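Local coordinates for necrotic enteritis toxin B (Clostridium perfringens, PDB 4I0N), which is a pore-forming toxin of the alpha-hemolysin (leukocidin) family that probably assembles into a membrane-spanning beta-barrel pore, at residues K68-P82 and G202-I216. Residues are numbered along the deposited sequence; the frame is centred on the assembly and turned at random.
Sequences KQIFGSKYYGKMKWP and GDKNFTDDRDLSTLI
Phe206 lies across the hairpin formed by strands 69-72 and 76-92, and Met79 CB sits over one face of its ring, 3.7 Å from the centroid and only 13° off the normal, a CH-pi contact. Met79 SD, 4.7 Å from that centroid and well off the ring normal, adds a Met-aromatic contact. With CG anti to the backbone N (chi1 173°) and the chain extended beyond, Met79 runs past the ring, its CE reaching Ile216 CG2 at 3.9 Å. The CZ/CE2 edge of Phe206 meets bare backbone: Phe206 CZ is 3.4 Å from Gly77 C, near the ring plane, where Gly77 has no side chain to intervene. Ile70 CG2 packs obliquely against the ring.

In this alpha-hemolysin fold the segment 202-216 covers one side of the hairpin, from Gly202 at the turn to Ile216 against Trp81 and Pro82; strand 76-92 pairs in turn, antiparallel, with strand 236-255, whose Leu252 also touches Phe206.

At the hairpin turn, Gly202 N donates weakly to both Ser73 O and Lys74 O. Toward the other end, Lys68, bent at chi3 (86°), brings NZ within 2.7 Å of Asp209 OD1 in a salt bridge, approaching from above the carboxylate plane, and a water links NZ to Thr207 O.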
loop_
_atom_site.group_PDB
_atom_site.type_symbol
_atom_site.label_atom_id
_atom_site.label_comp_id
_atom_site.label_asym_id
_atom_site.label_seq_id
_atom_site.Cartn_x
_atom_site.Cartn_y
_atom_site.Cartn_z
ATOM N N LYS A 68 1.819 -13.986 -8.221
ATOM C CA LYS A 68 1.806 -15.370 -7.736
ATOM C C LYS A 68 2.117 -16.302 -8.895
ATOM O O LYS A 68 1.570 -16.143 -9.980
ATOM C CB LYS A 68 0.437 -15.753 -7.177
ATOM C CG LYS A 68 0.448 -17.091 -6.453
ATOM C CD LYS A 68 -0.904 -17.809 -6.539
ATOM C CE LYS A 68 -1.027 -18.628 -7.781
ATOM N NZ LYS A 68 -2.292 -19.389 -7.810
ATOM N N GLN A 69 2.991 -17.274 -8.658
ATOM C CA GLN A 69 3.451 -18.170 -9.734
ATOM C C GLN A 69 3.592 -19.551 -9.154
ATOM O O GLN A 69 4.009 -19.683 -8.019
ATOM C CB GLN A 69 4.828 -17.727 -10.259
ATOM C CG GLN A 69 4.809 -16.387 -10.929
ATOM C CD GLN A 69 6.123 -15.970 -11.531
ATOM O OE1 GLN A 69 7.124 -16.684 -11.461
ATOM N NE2 GLN A 69 6.130 -14.794 -12.140
ATOM N N ILE A 70 3.287 -20.571 -9.953
ATOM C CA ILE A 70 3.439 -21.953 -9.510
ATOM C C ILE A 70 4.313 -22.696 -10.506
ATOM O O ILE A 70 4.162 -22.512 -11.725
ATOM C CB ILE A 70 2.061 -22.640 -9.360
ATOM C CG1 ILE A 70 1.364 -22.140 -8.085
ATOM C CG2 ILE A 70 2.189 -24.196 -9.388
ATOM C CD1 ILE A 70 -0.122 -22.462 -8.043
ATOM N N PHE A 71 5.251 -23.495 -9.985
ATOM C CA PHE A 71 6.090 -24.365 -10.812
ATOM C C PHE A 71 6.075 -25.744 -10.175
ATOM O O PHE A 71 5.708 -25.897 -8.996
ATOM C CB PHE A 71 7.537 -23.857 -10.902
ATOM C CG PHE A 71 7.656 -22.403 -11.275
ATOM C CD1 PHE A 71 7.926 -22.027 -12.580
ATOM C CD2 PHE A 71 7.492 -21.407 -10.310
ATOM C CE1 PHE A 71 8.039 -20.660 -12.926
ATOM C CE2 PHE A 71 7.600 -20.056 -10.647
ATOM C CZ PHE A 71 7.873 -19.686 -11.957
ATOM N N GLY A 72 6.451 -26.757 -10.938
ATOM C CA GLY A 72 6.587 -28.059 -10.321
ATOM C C GLY A 72 6.435 -29.236 -11.251
ATOM O O GLY A 72 6.345 -29.096 -12.484
ATOM N N SER A 73 6.399 -30.403 -10.628
ATOM C CA SER A 73 6.525 -31.678 -11.302
ATOM C C SER A 73 5.844 -32.695 -10.403
ATOM O O SER A 73 5.171 -32.314 -9.429
ATOM C CB SER A 73 8.006 -32.021 -11.439
ATOM O OG SER A 73 8.608 -31.973 -10.158
ATOM N N LYS A 74 6.012 -33.985 -10.719
ATOM C CA LYS A 74 5.354 -35.037 -9.949
ATOM C C LYS A 74 5.625 -34.958 -8.443
ATOM O O LYS A 74 4.695 -35.057 -7.646
ATOM C CB LYS A 74 5.732 -36.429 -10.477
ATOM C CG LYS A 74 4.980 -37.551 -9.790
ATOM C CD LYS A 74 4.949 -38.785 -10.678
ATOM C CE LYS A 74 4.414 -39.990 -9.917
ATOM N NZ LYS A 74 2.982 -39.838 -9.577
ATOM N N TYR A 75 6.893 -34.790 -8.062
ATOM C CA TYR A 75 7.291 -34.882 -6.643
ATOM C C TYR A 75 7.671 -33.553 -5.979
ATOM O O TYR A 75 8.095 -33.531 -4.829
ATOM C CB TYR A 75 8.457 -35.857 -6.505
ATOM C CG TYR A 75 8.132 -37.252 -7.001
ATOM C CD1 TYR A 75 7.275 -38.084 -6.282
ATOM C CD2 TYR A 75 8.686 -37.733 -8.176
ATOM C CE1 TYR A 75 6.975 -39.368 -6.717
ATOM C CE2 TYR A 75 8.393 -39.029 -8.624
ATOM C CZ TYR A 75 7.536 -39.826 -7.891
ATOM O OH TYR A 75 7.254 -41.096 -8.326
ATOM N N TYR A 76 7.533 -32.458 -6.712
ATOM C CA TYR A 76 8.044 -31.167 -6.263
ATOM C C TYR A 76 7.127 -30.029 -6.715
ATOM O O TYR A 76 6.596 -30.046 -7.826
ATOM C CB TYR A 76 9.474 -30.964 -6.789
ATOM C CG TYR A 76 10.073 -29.631 -6.415
ATOM C CD1 TYR A 76 10.691 -29.450 -5.176
ATOM C CD2 TYR A 76 10.002 -28.545 -7.296
ATOM C CE1 TYR A 76 11.232 -28.212 -4.828
ATOM C CE2 TYR A 76 10.534 -27.313 -6.958
ATOM C CZ TYR A 76 11.152 -27.159 -5.721
ATOM O OH TYR A 76 11.677 -25.930 -5.386
ATOM N N GLY A 77 6.949 -29.033 -5.852
ATOM C CA GLY A 77 6.186 -27.859 -6.247
ATOM C C GLY A 77 6.760 -26.623 -5.598
ATOM O O GLY A 77 7.291 -26.692 -4.494
ATOM N N LYS A 78 6.666 -25.500 -6.306
ATOM C CA LYS A 78 7.004 -24.205 -5.729
ATOM C C LYS A 78 5.973 -23.164 -6.089
ATOM O O LYS A 78 5.643 -22.957 -7.270
ATOM C CB LYS A 78 8.394 -23.721 -6.148
ATOM C CG LYS A 78 8.741 -22.341 -5.535
ATOM C CD LYS A 78 10.167 -21.931 -5.791
ATOM C CE LYS A 78 10.303 -21.296 -7.154
ATOM N NZ LYS A 78 11.652 -20.711 -7.268
ATOM N N MET A 79 5.466 -22.508 -5.053
ATOM C CA MET A 79 4.548 -21.388 -5.212
ATOM C C MET A 79 5.211 -20.132 -4.673
ATOM O O MET A 79 5.480 -20.035 -3.470
ATOM C CB MET A 79 3.250 -21.673 -4.447
ATOM C CG MET A 79 2.274 -20.467 -4.403
ATOM S SD MET A 79 0.787 -20.959 -3.504
ATOM C CE MET A 79 0.131 -19.377 -2.977
ATOM N N LYS A 80 5.498 -19.182 -5.567
ATOM C CA LYS A 80 5.970 -17.876 -5.150
ATOM C C LYS A 80 4.761 -16.986 -4.866
ATOM O O LYS A 80 3.849 -16.893 -5.697
ATOM C CB LYS A 80 6.859 -17.249 -6.234
ATOM C CG LYS A 80 7.474 -15.926 -5.774
ATOM C CD LYS A 80 8.361 -15.305 -6.820
ATOM C CE LYS A 80 7.571 -14.723 -8.008
ATOM N NZ LYS A 80 6.803 -13.487 -7.638
ATOM N N TRP A 81 4.772 -16.283 -3.733
ATOM C CA TRP A 81 3.588 -15.541 -3.297
ATOM C C TRP A 81 4.035 -14.300 -2.511
ATOM O O TRP A 81 5.160 -14.278 -2.007
ATOM C CB TRP A 81 2.666 -16.458 -2.466
ATOM C CG TRP A 81 3.281 -16.939 -1.187
ATOM C CD1 TRP A 81 4.210 -17.936 -1.032
ATOM C CD2 TRP A 81 3.033 -16.411 0.113
ATOM N NE1 TRP A 81 4.536 -18.073 0.307
ATOM C CE2 TRP A 81 3.846 -17.130 1.024
ATOM C CE3 TRP A 81 2.206 -15.381 0.599
ATOM C CZ2 TRP A 81 3.852 -16.870 2.402
ATOM C CZ3 TRP A 81 2.193 -15.123 1.968
ATOM C CH2 TRP A 81 3.016 -15.876 2.859
ATOM N N PRO A 82 3.187 -13.251 -2.465
ATOM C CA PRO A 82 3.599 -12.010 -1.806
ATOM C C PRO A 82 3.307 -12.037 -0.309
ATOM O O PRO A 82 2.141 -12.150 0.111
ATOM C CB PRO A 82 2.751 -10.950 -2.515
ATOM C CG PRO A 82 1.489 -11.661 -2.841
ATOM C CD PRO A 82 1.934 -13.081 -3.224
ATOM N N GLY A 202 2.947 -32.202 -7.696
ATOM C CA GLY A 202 3.434 -30.971 -7.042
ATOM C C GLY A 202 2.852 -29.683 -7.594
ATOM O O GLY A 202 2.334 -28.845 -6.833
ATOM N N ASP A 203 2.906 -29.511 -8.912
ATOM C CA ASP A 203 2.352 -28.287 -9.510
ATOM C C ASP A 203 0.828 -28.199 -9.443
ATOM O O ASP A 203 0.238 -27.157 -9.770
ATOM C CB ASP A 203 2.874 -28.062 -10.941
ATOM C CG ASP A 203 2.463 -29.156 -11.902
ATOM O OD1 ASP A 203 2.201 -30.308 -11.469
ATOM O OD2 ASP A 203 2.409 -28.852 -13.119
ATOM N N LYS A 204 0.189 -29.293 -9.025
ATOM C CA LYS A 204 -1.254 -29.337 -8.903
ATOM C C LYS A 204 -1.705 -29.396 -7.447
ATOM O O LYS A 204 -2.891 -29.640 -7.179
ATOM C CB LYS A 204 -1.823 -30.547 -9.659
ATOM C CG LYS A 204 -1.631 -30.496 -11.172
ATOM C CD LYS A 204 -2.099 -29.155 -11.714
ATOM N N ASN A 205 -0.774 -29.164 -6.516
ATOM C CA ASN A 205 -1.069 -29.393 -5.096
ATOM C C ASN A 205 -1.075 -28.146 -4.216
ATOM O O ASN A 205 -0.902 -28.241 -3.002
ATOM C CB ASN A 205 -0.156 -30.455 -4.471
ATOM C CG ASN A 205 -0.762 -31.041 -3.188
ATOM O OD1 ASN A 205 -1.986 -31.120 -3.073
ATOM N ND2 ASN A 205 0.078 -31.428 -2.227
ATOM N N PHE A 206 -1.288 -26.992 -4.841
ATOM C CA PHE A 206 -1.395 -25.741 -4.123
ATOM C C PHE A 206 -2.843 -25.272 -4.086
ATOM O O PHE A 206 -3.633 -25.585 -4.991
ATOM C CB PHE A 206 -0.504 -24.687 -4.786
ATOM C CG PHE A 206 0.964 -24.997 -4.688
ATOM C CD1 PHE A 206 1.626 -24.907 -3.463
ATOM C CD2 PHE A 206 1.691 -25.357 -5.826
ATOM C CE1 PHE A 206 2.990 -25.188 -3.361
ATOM C CE2 PHE A 206 3.056 -25.657 -5.735
ATOM C CZ PHE A 206 3.707 -25.569 -4.509
ATOM N N THR A 207 -3.185 -24.540 -3.025
ATOM C CA THR A 207 -4.506 -23.912 -2.876
ATOM C C THR A 207 -4.963 -23.243 -4.186
ATOM O O THR A 207 -4.216 -22.462 -4.774
ATOM C CB THR A 207 -4.452 -22.856 -1.734
ATOM O OG1 THR A 207 -3.923 -23.472 -0.563
ATOM C CG2 THR A 207 -5.831 -22.282 -1.418
ATOM N N ASP A 208 -6.182 -23.553 -4.636
ATOM C CA ASP A 208 -6.790 -22.887 -5.802
ATOM C C ASP A 208 -6.914 -21.383 -5.589
ATOM O O ASP A 208 -7.125 -20.944 -4.456
ATOM C CB ASP A 208 -8.190 -23.459 -6.070
ATOM C CG ASP A 208 -8.159 -24.916 -6.487
ATOM O OD1 ASP A 208 -7.134 -25.349 -7.059
ATOM O OD2 ASP A 208 -9.169 -25.633 -6.246
ATOM N N ASP A 209 -6.805 -20.607 -6.670
ATOM C CA ASP A 209 -6.944 -19.139 -6.610
ATOM C C ASP A 209 -8.186 -18.658 -5.887
ATOM O O ASP A 209 -8.112 -17.723 -5.107
ATOM C CB ASP A 209 -6.956 -18.498 -7.995
ATOM C CG ASP A 209 -5.574 -18.299 -8.581
ATOM O OD1 ASP A 209 -4.612 -17.946 -7.863
ATOM O OD2 ASP A 209 -5.468 -18.483 -9.798
ATOM N N ARG A 210 -9.334 -19.278 -6.172
ATOM C CA ARG A 210 -10.600 -18.867 -5.541
ATOM C C ARG A 210 -10.631 -19.085 -4.017
ATOM O O ARG A 210 -11.477 -18.493 -3.322
ATOM C CB ARG A 210 -11.784 -19.574 -6.216
ATOM N N ASP A 211 -9.705 -19.901 -3.499
ATOM C CA ASP A 211 -9.588 -20.118 -2.055
ATOM C C ASP A 211 -8.466 -19.309 -1.404
ATOM O O ASP A 211 -8.210 -19.493 -0.222
ATOM C CB ASP A 211 -9.345 -21.593 -1.740
ATOM C CG ASP A 211 -10.436 -22.496 -2.277
ATOM O OD1 ASP A 211 -11.595 -22.038 -2.400
ATOM O OD2 ASP A 211 -10.115 -23.659 -2.587
ATOM N N LEU A 212 -7.777 -18.470 -2.183
ATOM C CA LEU A 212 -6.722 -17.623 -1.653
ATOM C C LEU A 212 -7.243 -16.208 -1.458
ATOM O O LEU A 212 -8.167 -15.770 -2.145
ATOM C CB LEU A 212 -5.552 -17.568 -2.642
ATOM C CG LEU A 212 -4.693 -18.800 -2.838
ATOM C CD1 LEU A 212 -3.807 -18.564 -4.041
ATOM C CD2 LEU A 212 -3.866 -19.051 -1.592
ATOM N N SER A 213 -6.619 -15.466 -0.558
ATOM C CA SER A 213 -6.858 -14.040 -0.489
ATOM C C SER A 213 -6.621 -13.415 -1.859
ATOM O O SER A 213 -5.694 -13.809 -2.570
ATOM C CB SER A 213 -5.886 -13.402 0.498
ATOM O OG SER A 213 -5.866 -12.003 0.308
ATOM N N THR A 214 -7.450 -12.442 -2.219
ATOM C CA THR A 214 -7.236 -11.684 -3.461
ATOM C C THR A 214 -5.879 -10.964 -3.498
ATOM O O THR A 214 -5.357 -10.703 -4.571
ATOM C CB THR A 214 -8.374 -10.670 -3.734
ATOM O OG1 THR A 214 -8.456 -9.729 -2.656
ATOM C CG2 THR A 214 -9.678 -11.384 -3.873
ATOM N N LEU A 215 -5.293 -10.666 -2.333
ATOM C CA LEU A 215 -3.943 -10.071 -2.283
ATOM C C LEU A 215 -2.858 -11.061 -2.730
ATOM O O LEU A 215 -1.751 -10.670 -3.121
ATOM C CB LEU A 215 -3.634 -9.544 -0.871
ATOM C CG LEU A 215 -4.044 -8.087 -0.621
ATOM C CD1 LEU A 215 -5.572 -7.842 -0.719
ATOM C CD2 LEU A 215 -3.531 -7.648 0.778
ATOM N N ILE A 216 -3.192 -12.341 -2.697
ATOM C CA ILE A 216 -2.268 -13.379 -3.199
ATOM C C ILE A 216 -2.599 -13.773 -4.646
ATOM O O ILE A 216 -1.707 -13.881 -5.504
ATOM C CB ILE A 216 -2.234 -14.590 -2.244
ATOM C CG1 ILE A 216 -1.590 -14.145 -0.920
ATOM C CG2 ILE A 216 -1.457 -15.778 -2.854
ATOM C CD1 ILE A 216 -1.767 -15.142 0.238
HETATM O O HOH W 1 -1.832 -21.220 -5.395
#